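Long-range contact in geranylgeranyl pyrophosphate synthase (Corynebacterium glutamicum, PDB 3LK5), which probably joins small isoprenoid diphosphates into longer chains as a magnesium-dependent prenyltransferase of the FPP/GGPP synthase family: residues L242-R256 with E334-L348. Residues are numbered along the deposited sequence; the frame is centred on the assembly and turned at random.
Sequences LLHYGHDIGIAFQLR and EQRISQLTESGLAHL
Between L242-R256 and E334-L348 runs an antiparallel helix-helix contact in the all-helical polyprenyl synthase fold, joining helix 236-263 to helix 329-347. The axes close to 7.8 Å at 165°, and the CA atoms of Y245 and G344 lie only 4.2 Å apart; without a side chain, G344 lets CD1 of I249 settle on its CA. Midway, L340 fits as a knob among D248, I251, A252 and L255, its CD1 meeting I251 CG2 at 3.5 Å. Reciprocally, D248 fits among L340, S343, G344 and H347. Its OD1 accepts a nearly straight bond from H247 ND1 (2.8 Å) on the same helix; its OD2 accepts a hydrogen bond from a water that also bonds H347 NE2, and lies 2.9 Å from S343 OG, whose proton may go to Q339 O instead. H244 and H347 form an offset stack, planes 8° apart, with H244 CB 3.3 Å from the H347 ring centroid, over its face. In one of the two conformers of E334, R256 grips its carboxylate end-on, NH1 to OE2 at 2.8 Å and NH2 to OE1 at 2.9 Å, although the two planes are 48° apart. A chain bent at chi2 and chi3 folds the guanidinium over I337 CD1, and R256 NE is held by T369 of helix 355-369. The chemistry thus implies an apolar core interrupted by the buried D248 carboxylate, whose rotation the water and H247, with S343 OG close by, probably hold, and closed at one end by the R256-E334 salt bridge.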
ATOM      1  N   LEU A 242     -14.070  -6.668 -23.927  1.00 24.87           N
ATOM      2  CA  LEU A 242     -13.530  -5.493 -23.237  1.00 23.79           C
ATOM      3  C   LEU A 242     -12.048  -5.628 -22.860  1.00 23.69           C
ATOM      4  O   LEU A 242     -11.245  -4.662 -22.971  1.00 23.25           O
ATOM      5  CB  LEU A 242     -14.367  -5.217 -21.971  1.00 24.07           C
ATOM      6  CG  LEU A 242     -15.840  -4.892 -22.243  1.00 27.33           C
ATOM      7  CD1 LEU A 242     -16.577  -4.639 -20.882  1.00 24.34           C
ATOM      8  CD2 LEU A 242     -16.014  -3.700 -23.201  1.00 25.12           C
ATOM      9  N   LEU A 243     -11.671  -6.824 -22.407  1.00 23.30           N
ATOM     10  CA  LEU A 243     -10.292  -7.078 -22.016  1.00 24.54           C
ATOM     11  C   LEU A 243      -9.368  -7.026 -23.231  1.00 25.73           C
ATOM     12  O   LEU A 243      -8.246  -6.537 -23.109  1.00 25.87           O
ATOM     13  CB  LEU A 243     -10.130  -8.435 -21.281  1.00 23.25           C
ATOM     14  CG  LEU A 243     -10.544  -8.451 -19.797  1.00 24.09           C
ATOM     15  CD1 LEU A 243     -10.599  -9.939 -19.277  1.00 24.40           C
ATOM     16  CD2 LEU A 243      -9.606  -7.591 -18.936  1.00 24.53           C
ATOM     17  N   HIS A 244      -9.841  -7.510 -24.375  1.00 27.06           N
ATOM     18  CA  HIS A 244      -9.036  -7.426 -25.614  1.00 28.89           C
ATOM     19  C   HIS A 244      -8.896  -5.986 -26.069  1.00 27.18           C
ATOM     20  O   HIS A 244      -7.812  -5.535 -26.419  1.00 27.00           O
ATOM     21  CB  HIS A 244      -9.671  -8.246 -26.731  1.00 31.91           C
ATOM     22  CG  HIS A 244      -9.386  -9.710 -26.664  1.00 38.27           C
ATOM     23  ND1 HIS A 244      -8.121 -10.228 -26.846  1.00 36.84           N
ATOM     24  CD2 HIS A 244     -10.215 -10.778 -26.547  1.00 36.32           C
ATOM     25  CE1 HIS A 244      -8.174 -11.552 -26.790  1.00 38.29           C
ATOM     26  NE2 HIS A 244      -9.435 -11.914 -26.620  1.00 38.19           N
ATOM     27  N   TYR A 245     -10.010  -5.259 -26.082  1.00 26.37           N
ATOM     28  CA  TYR A 245      -9.945  -3.816 -26.310  1.00 26.10           C
ATOM     29  C   TYR A 245      -8.956  -3.136 -25.377  1.00 25.11           C
ATOM     30  O   TYR A 245      -8.094  -2.348 -25.812  1.00 24.68           O
ATOM     31  CB  TYR A 245     -11.352  -3.200 -26.166  1.00 25.49           C
ATOM     32  CG  TYR A 245     -11.422  -1.682 -26.067  1.00 26.41           C
ATOM     33  CD1 TYR A 245     -11.763  -0.890 -27.191  1.00 24.27           C
ATOM     34  CD2 TYR A 245     -11.165  -1.033 -24.828  1.00 24.05           C
ATOM     35  CE1 TYR A 245     -11.875   0.515 -27.062  1.00 25.75           C
ATOM     36  CE2 TYR A 245     -11.234   0.338 -24.690  1.00 25.94           C
ATOM     37  CZ  TYR A 245     -11.602   1.116 -25.803  1.00 25.53           C
ATOM     38  OH  TYR A 245     -11.680   2.475 -25.603  1.00 25.48           O
ATOM     39  N   GLY A 246      -9.033  -3.440 -24.093  1.00 25.14           N
ATOM     40  CA  GLY A 246      -8.178  -2.750 -23.127  1.00 24.72           C
ATOM     41  C   GLY A 246      -6.707  -3.095 -23.363  1.00 25.15           C
ATOM     42  O   GLY A 246      -5.823  -2.255 -23.139  1.00 25.69           O
ATOM     43  N   HIS A 247      -6.439  -4.344 -23.732  1.00 25.17           N
ATOM     44  CA  HIS A 247      -5.053  -4.779 -23.962  1.00 28.02           C
ATOM     45  C   HIS A 247      -4.457  -3.971 -25.147  1.00 25.95           C
ATOM     46  O   HIS A 247      -3.397  -3.333 -25.000  1.00 25.52           O
ATOM     47  CB  HIS A 247      -5.001  -6.285 -24.273  1.00 32.26           C
ATOM     48  CG  HIS A 247      -3.687  -6.767 -24.822  1.00 36.09           C
ATOM     49  ND1 HIS A 247      -3.374  -6.737 -26.172  1.00 35.81           N
ATOM     50  CD2 HIS A 247      -2.627  -7.352 -24.207  1.00 35.68           C
ATOM     51  CE1 HIS A 247      -2.162  -7.243 -26.356  1.00 36.55           C
ATOM     52  NE2 HIS A 247      -1.688  -7.625 -25.181  1.00 36.76           N
ATOM     53  N   ASP A 248      -5.181  -3.964 -26.263  1.00 25.05           N
ATOM     54  CA  ASP A 248      -4.717  -3.272 -27.491  1.00 26.19           C
ATOM     55  C   ASP A 248      -4.661  -1.752 -27.347  1.00 25.27           C
ATOM     56  O   ASP A 248      -3.634  -1.130 -27.613  1.00 24.38           O
ATOM     57  CB  ASP A 248      -5.584  -3.647 -28.678  1.00 27.55           C
ATOM     58  CG  ASP A 248      -5.425  -5.091 -29.090  1.00 33.70           C
ATOM     59  OD1 ASP A 248      -4.576  -5.824 -28.530  1.00 31.42           O
ATOM     60  OD2 ASP A 248      -6.159  -5.506 -29.985  1.00 30.31           O
ATOM     61  N   ILE A 249      -5.757  -1.150 -26.889  1.00 24.72           N
ATOM     62  CA  ILE A 249      -5.769   0.287 -26.694  1.00 23.90           C
ATOM     63  C   ILE A 249      -4.795   0.724 -25.571  1.00 23.36           C
ATOM     64  O   ILE A 249      -4.170   1.781 -25.665  1.00 23.24           O
ATOM     65  CB  ILE A 249      -7.238   0.814 -26.458  1.00 23.56           C
ATOM     66  CG1 ILE A 249      -8.173   0.375 -27.613  1.00 23.28           C
ATOM     67  CG2 ILE A 249      -7.236   2.363 -26.267  1.00 24.84           C
ATOM     68  CD1 ILE A 249      -7.596   0.691 -29.099  1.00 24.24           C
ATOM     69  N   GLY A 250      -4.670  -0.075 -24.506  1.00 23.72           N
ATOM     70  CA  GLY A 250      -3.767   0.304 -23.406  1.00 24.10           C
ATOM     71  C   GLY A 250      -2.304   0.341 -23.842  1.00 24.91           C
ATOM     72  O   GLY A 250      -1.533   1.244 -23.418  1.00 25.48           O
ATOM     73  N   ILE A 251      -1.903  -0.657 -24.642  1.00 25.54           N
ATOM     74  CA  ILE A 251      -0.521  -0.657 -25.169  1.00 26.04           C
ATOM     75  C   ILE A 251      -0.349   0.565 -26.102  1.00 25.85           C
ATOM     76  O   ILE A 251       0.630   1.307 -25.974  1.00 25.87           O
ATOM     77  CB  ILE A 251      -0.146  -1.989 -25.889  1.00 26.97           C
ATOM     78  CG1 ILE A 251      -0.042  -3.141 -24.853  1.00 26.52           C
ATOM     79  CG2 ILE A 251       1.212  -1.853 -26.679  1.00 26.75           C
ATOM     80  CD1 ILE A 251      -0.129  -4.501 -25.498  1.00 28.34           C
ATOM     81  N   ALA A 252      -1.299   0.780 -27.009  1.00 25.88           N
ATOM     82  CA  ALA A 252      -1.211   1.931 -27.927  1.00 24.91           C
ATOM     83  C   ALA A 252      -1.122   3.247 -27.166  1.00 26.69           C
ATOM     84  O   ALA A 252      -0.393   4.167 -27.558  1.00 25.27           O
ATOM     85  CB  ALA A 252      -2.405   1.932 -28.902  1.00 24.48           C
ATOM     86  N   PHE A 253      -1.898   3.363 -26.070  1.00 26.79           N
ATOM     87  CA  PHE A 253      -1.856   4.562 -25.255  1.00 28.50           C
ATOM     88  C   PHE A 253      -0.451   4.800 -24.685  1.00 25.87           C
ATOM     89  O   PHE A 253       0.035   5.934 -24.721  1.00 26.13           O
ATOM     90  CB  PHE A 253      -2.905   4.432 -24.117  1.00 33.05           C
ATOM     91  CG  PHE A 253      -2.764   5.439 -23.022  1.00 44.81           C
ATOM     92  CD1 PHE A 253      -3.274   6.732 -23.174  1.00 37.55           C
ATOM     93  CD2 PHE A 253      -2.151   5.089 -21.809  1.00 37.47           C
ATOM     94  CE1 PHE A 253      -3.184   7.682 -22.130  1.00 45.10           C
ATOM     95  CE2 PHE A 253      -2.035   6.037 -20.752  1.00 45.28           C
ATOM     96  CZ  PHE A 253      -2.554   7.335 -20.931  1.00 39.08           C
ATOM     97  N   GLN A 254       0.202   3.762 -24.156  1.00 25.65           N
ATOM     98  CA  GLN A 254       1.553   3.957 -23.611  1.00 26.81           C
ATOM     99  C   GLN A 254       2.526   4.346 -24.731  1.00 26.26           C
ATOM    100  O   GLN A 254       3.395   5.198 -24.540  1.00 26.54           O
ATOM    101  CB  GLN A 254       2.100   2.694 -22.965  1.00 29.24           C
ATOM    102  CG  GLN A 254       3.456   2.992 -22.263  1.00 31.40           C
ATOM    103  CD  GLN A 254       3.318   4.089 -21.255  1.00 32.63           C
ATOM    104  OE1 GLN A 254       2.435   4.025 -20.410  1.00 33.08           O
ATOM    105  NE2 GLN A 254       4.155   5.123 -21.343  1.00 31.77           N
ATOM    106  N   LEU A 255       2.379   3.681 -25.868  1.00 24.41           N
ATOM    107  CA  LEU A 255       3.255   4.050 -27.046  1.00 26.48           C
ATOM    108  C   LEU A 255       3.083   5.507 -27.446  1.00 26.45           C
ATOM    109  O   LEU A 255       4.074   6.198 -27.712  1.00 26.53           O
ATOM    110  CB  LEU A 255       3.012   3.142 -28.229  1.00 25.50           C
ATOM    111  CG  LEU A 255       3.346   1.642 -28.034  1.00 26.00           C
ATOM    112  CD1 LEU A 255       2.924   0.895 -29.310  1.00 26.59           C
ATOM    113  CD2 LEU A 255       4.842   1.416 -27.730  1.00 26.48           C
ATOM    114  N   ARG A 256       1.834   5.981 -27.474  1.00 26.50           N
ATOM    115  CA  ARG A 256       1.574   7.406 -27.763  1.00 27.04           C
ATOM    116  C   ARG A 256       2.225   8.285 -26.701  1.00 27.24           C
ATOM    117  O   ARG A 256       2.814   9.335 -27.018  1.00 26.28           O
ATOM    118  CB  ARG A 256       0.059   7.716 -27.837  1.00 27.60           C
ATOM    119  CG  ARG A 256      -0.279   9.223 -28.041  1.00 36.86           C
ATOM    120  CD  ARG A 256       0.403   9.818 -29.331  1.00 32.34           C
ATOM    121  NE  ARG A 256      -0.143   9.159 -30.514  1.00 36.99           N
ATOM    122  CZ  ARG A 256       0.462   9.051 -31.701  1.00 35.99           C
ATOM    123  NH1 ARG A 256       1.682   9.557 -31.891  1.00 35.55           N
ATOM    124  NH2 ARG A 256      -0.167   8.411 -32.690  1.00 36.05           N
ATOM    125  N   GLU A 334       4.674   4.510 -34.530  1.00 27.76           N
ATOM    126  CA  GLU A 334       3.407   5.019 -35.068  0.50 28.31           C
ATOM    127  C   GLU A 334       2.624   3.910 -35.791  1.00 28.69           C
ATOM    128  O   GLU A 334       1.407   3.815 -35.633  1.00 28.25           O
ATOM    129  CB  GLU A 334       3.622   6.263 -35.960  0.50 28.62           C
ATOM    130  CG  GLU A 334       4.109   7.528 -35.199  0.50 31.34           C
ATOM    131  CD  GLU A 334       2.971   8.406 -34.660  0.50 28.87           C
ATOM    132  OE1 GLU A 334       1.798   7.963 -34.743  0.50 32.10           O
ATOM    133  OE2 GLU A 334       3.239   9.545 -34.167  0.50 31.43           O
ATOM    134  N   GLN A 335       3.318   3.066 -36.564  1.00 28.75           N
ATOM    135  CA  GLN A 335       2.664   1.916 -37.206  1.00 30.61           C
ATOM    136  C   GLN A 335       2.052   0.948 -36.191  1.00 29.17           C
ATOM    137  O   GLN A 335       0.945   0.439 -36.390  1.00 28.57           O
ATOM    138  CB  GLN A 335       3.633   1.179 -38.168  1.00 33.71           C
ATOM    139  CG  GLN A 335       3.909   1.978 -39.484  1.00 54.13           C
ATOM    140  CD  GLN A 335       5.258   1.626 -40.200  1.00 39.07           C
ATOM    141  OE1 GLN A 335       5.714   2.383 -41.091  1.00 54.57           O
ATOM    142  NE2 GLN A 335       5.892   0.509 -39.800  1.00 54.30           N
ATOM    143  N   ARG A 336       2.780   0.666 -35.118  1.00 28.57           N
ATOM    144  CA  ARG A 336       2.250  -0.210 -34.055  1.00 28.74           C
ATOM    145  C   ARG A 336       0.993   0.401 -33.424  1.00 27.36           C
ATOM    146  O   ARG A 336       0.015  -0.309 -33.178  1.00 27.03           O
ATOM    147  CB  ARG A 336       3.285  -0.390 -32.952  1.00 31.37           C
ATOM    148  CG  ARG A 336       4.419  -1.314 -33.309  1.00 43.80           C
ATOM    149  CD  ARG A 336       5.195  -1.589 -32.047  1.00 37.54           C
ATOM    150  NE  ARG A 336       6.417  -2.341 -32.275  1.00 42.58           N
ATOM    151  CZ  ARG A 336       6.965  -3.116 -31.341  1.00 40.78           C
ATOM    152  NH1 ARG A 336       6.396  -3.236 -30.126  1.00 41.81           N
ATOM    153  NH2 ARG A 336       8.091  -3.759 -31.618  1.00 42.57           N
ATOM    154  N   ILE A 337       1.017   1.716 -33.193  1.00 27.23           N
ATOM    155  CA  ILE A 337      -0.139   2.424 -32.583  1.00 26.86           C
ATOM    156  C   ILE A 337      -1.350   2.265 -33.506  1.00 28.29           C
ATOM    157  O   ILE A 337      -2.471   1.930 -33.076  1.00 28.13           O
ATOM    158  CB  ILE A 337       0.210   3.922 -32.310  1.00 25.83           C
ATOM    159  CG1 ILE A 337       1.272   4.049 -31.194  1.00 25.03           C
ATOM    160  CG2 ILE A 337      -1.051   4.777 -31.959  1.00 26.13           C
ATOM    161  CD1 ILE A 337       1.836   5.461 -31.074  1.00 26.00           C
ATOM    162  N   SER A 338      -1.124   2.475 -34.806  1.00 27.69           N
ATOM    163  CA  SER A 338      -2.199   2.359 -35.791  0.50 28.20           C
ATOM    164  C   SER A 338      -2.821   0.968 -35.790  1.00 28.95           C
ATOM    165  O   SER A 338      -4.059   0.825 -35.775  1.00 28.99           O
ATOM    166  CB  SER A 338      -1.654   2.716 -37.190  0.50 28.07           C
ATOM    167  OG  SER A 338      -1.489   4.115 -37.265  0.50 28.24           O
ATOM    168  N   GLN A 339      -1.964  -0.053 -35.828  1.00 30.05           N
ATOM    169  CA  GLN A 339      -2.367  -1.456 -35.869  1.00 31.49           C
ATOM    170  C   GLN A 339      -3.194  -1.810 -34.624  1.00 29.24           C
ATOM    171  O   GLN A 339      -4.262  -2.449 -34.710  1.00 27.31           O
ATOM    172  CB  GLN A 339      -1.120  -2.353 -35.833  1.00 34.88           C
ATOM    173  CG  GLN A 339      -0.342  -2.556 -37.110  1.00 64.23           C
ATOM    174  CD  GLN A 339       0.774  -3.595 -36.905  1.00 39.82           C
ATOM    175  OE1 GLN A 339       1.858  -3.286 -36.378  1.00 64.49           O
ATOM    176  NE2 GLN A 339       0.502  -4.832 -37.309  1.00 64.60           N
ATOM    177  N   LEU A 340      -2.662  -1.437 -33.471  1.00 28.05           N
ATOM    178  CA  LEU A 340      -3.319  -1.719 -32.183  1.00 27.52           C
ATOM    179  C   LEU A 340      -4.636  -0.973 -32.003  1.00 27.25           C
ATOM    180  O   LEU A 340      -5.584  -1.505 -31.384  1.00 26.35           O
ATOM    181  CB  LEU A 340      -2.370  -1.373 -31.039  1.00 27.35           C
ATOM    182  CG  LEU A 340      -1.208  -2.349 -30.810  1.00 30.50           C
ATOM    183  CD1 LEU A 340      -0.142  -1.721 -29.920  1.00 28.21           C
ATOM    184  CD2 LEU A 340      -1.749  -3.622 -30.225  1.00 29.27           C
ATOM    185  N   THR A 341      -4.686   0.258 -32.514  1.00 26.53           N
ATOM    186  CA  THR A 341      -5.916   1.023 -32.422  1.00 27.97           C
ATOM    187  C   THR A 341      -7.013   0.335 -33.259  1.00 28.11           C
ATOM    188  O   THR A 341      -8.139   0.085 -32.811  1.00 25.25           O
ATOM    189  CB  THR A 341      -5.713   2.504 -32.803  1.00 28.09           C
ATOM    190  OG1 THR A 341      -4.777   3.088 -31.885  1.00 29.29           O
ATOM    191  CG2 THR A 341      -7.031   3.248 -32.687  1.00 30.58           C
ATOM    192  N   GLU A 342      -6.636  -0.056 -34.474  1.00 28.16           N
ATOM    193  CA  GLU A 342      -7.570  -0.757 -35.331  1.00 28.71           C
ATOM    194  C   GLU A 342      -8.081  -2.093 -34.725  1.00 27.26           C
ATOM    195  O   GLU A 342      -9.303  -2.374 -34.750  1.00 26.93           O
ATOM    196  CB  GLU A 342      -6.912  -0.957 -36.716  1.00 32.20           C
ATOM    197  CG  GLU A 342      -7.831  -1.546 -37.776  1.00 62.21           C
ATOM    198  CD  GLU A 342      -7.110  -1.822 -39.103  1.00 37.84           C
ATOM    199  OE1 GLU A 342      -5.962  -1.330 -39.280  1.00 63.01           O
ATOM    200  OE2 GLU A 342      -7.694  -2.530 -39.962  1.00 62.84           O
ATOM    201  N   SER A 343      -7.172  -2.912 -34.188  1.00 26.35           N
ATOM    202  CA  SER A 343      -7.576  -4.192 -33.636  1.00 28.21           C
ATOM    203  C   SER A 343      -8.357  -4.024 -32.318  1.00 28.01           C
ATOM    204  O   SER A 343      -9.348  -4.731 -32.080  1.00 27.77           O
ATOM    205  CB  SER A 343      -6.354  -5.126 -33.485  1.00 29.31           C
ATOM    206  OG  SER A 343      -5.402  -4.533 -32.605  1.00 33.97           O
ATOM    207  N   GLY A 344      -7.954  -3.061 -31.490  1.00 27.63           N
ATOM    208  CA  GLY A 344      -8.709  -2.800 -30.233  1.00 27.66           C
ATOM    209  C   GLY A 344     -10.144  -2.395 -30.526  1.00 28.54           C
ATOM    210  O   GLY A 344     -11.078  -2.919 -29.922  1.00 28.28           O
ATOM    211  N   LEU A 345     -10.337  -1.475 -31.469  1.00 28.59           N
ATOM    212  CA  LEU A 345     -11.692  -1.059 -31.823  1.00 30.32           C
ATOM    213  C   LEU A 345     -12.538  -2.206 -32.363  1.00 31.03           C
ATOM    214  O   LEU A 345     -13.727  -2.325 -32.023  1.00 30.26           O
ATOM    215  CB  LEU A 345     -11.663   0.077 -32.839  1.00 31.49           C
ATOM    216  CG  LEU A 345     -11.097   1.413 -32.376  1.00 28.37           C
ATOM    217  CD1 LEU A 345     -11.055   2.348 -33.566  1.00 32.95           C
ATOM    218  CD2 LEU A 345     -11.975   1.980 -31.270  1.00 32.98           C
ATOM    219  N   ALA A 346     -11.908  -3.067 -33.176  1.00 31.96           N
ATOM    220  CA  ALA A 346     -12.602  -4.205 -33.803  1.00 32.50           C
ATOM    221  C   ALA A 346     -13.177  -5.148 -32.766  1.00 32.28           C
ATOM    222  O   ALA A 346     -14.261  -5.701 -32.956  1.00 31.43           O
ATOM    223  CB  ALA A 346     -11.660  -4.984 -34.757  1.00 32.76           C
ATOM    224  N   HIS A 347     -12.451  -5.318 -31.658  1.00 31.89           N
ATOM    225  CA  HIS A 347     -12.946  -6.108 -30.533  1.00 32.62           C
ATOM    226  C   HIS A 347     -14.315  -5.687 -29.987  1.00 32.86           C
ATOM    227  O   HIS A 347     -15.078  -6.538 -29.545  1.00 33.84           O
ATOM    228  CB  HIS A 347     -11.897  -6.211 -29.418  1.00 32.61           C
ATOM    229  CG  HIS A 347     -10.768  -7.119 -29.764  1.00 35.07           C
ATOM    230  ND1 HIS A 347     -10.921  -8.487 -29.861  1.00 33.48           N
ATOM    231  CD2 HIS A 347      -9.463  -6.867 -30.019  1.00 34.26           C
ATOM    232  CE1 HIS A 347      -9.761  -9.037 -30.171  1.00 35.35           C
ATOM    233  NE2 HIS A 347      -8.856  -8.077 -30.270  1.00 34.61           N
ATOM    234  N   LEU A 348     -14.646  -4.409 -30.058  1.00 32.33           N
ATOM    235  CA  LEU A 348     -15.970  -3.940 -29.632  1.00 34.09           C
ATOM    236  C   LEU A 348     -17.151  -4.415 -30.493  1.00 35.64           C
ATOM    237  O   LEU A 348     -18.297  -4.381 -30.041  1.00 35.73           O
ATOM    238  CB  LEU A 348     -16.006  -2.414 -29.573  1.00 34.24           C
ATOM    239  CG  LEU A 348     -14.992  -1.757 -28.658  1.00 35.72           C
ATOM    240  CD1 LEU A 348     -15.102  -0.234 -28.845  1.00 35.26           C
ATOM    241  CD2 LEU A 348     -15.251  -2.176 -27.210  1.00 34.91           C
TER
HETATM  242  O   HOH W   1      -6.186  -8.138 -30.761  1.00 37.79           O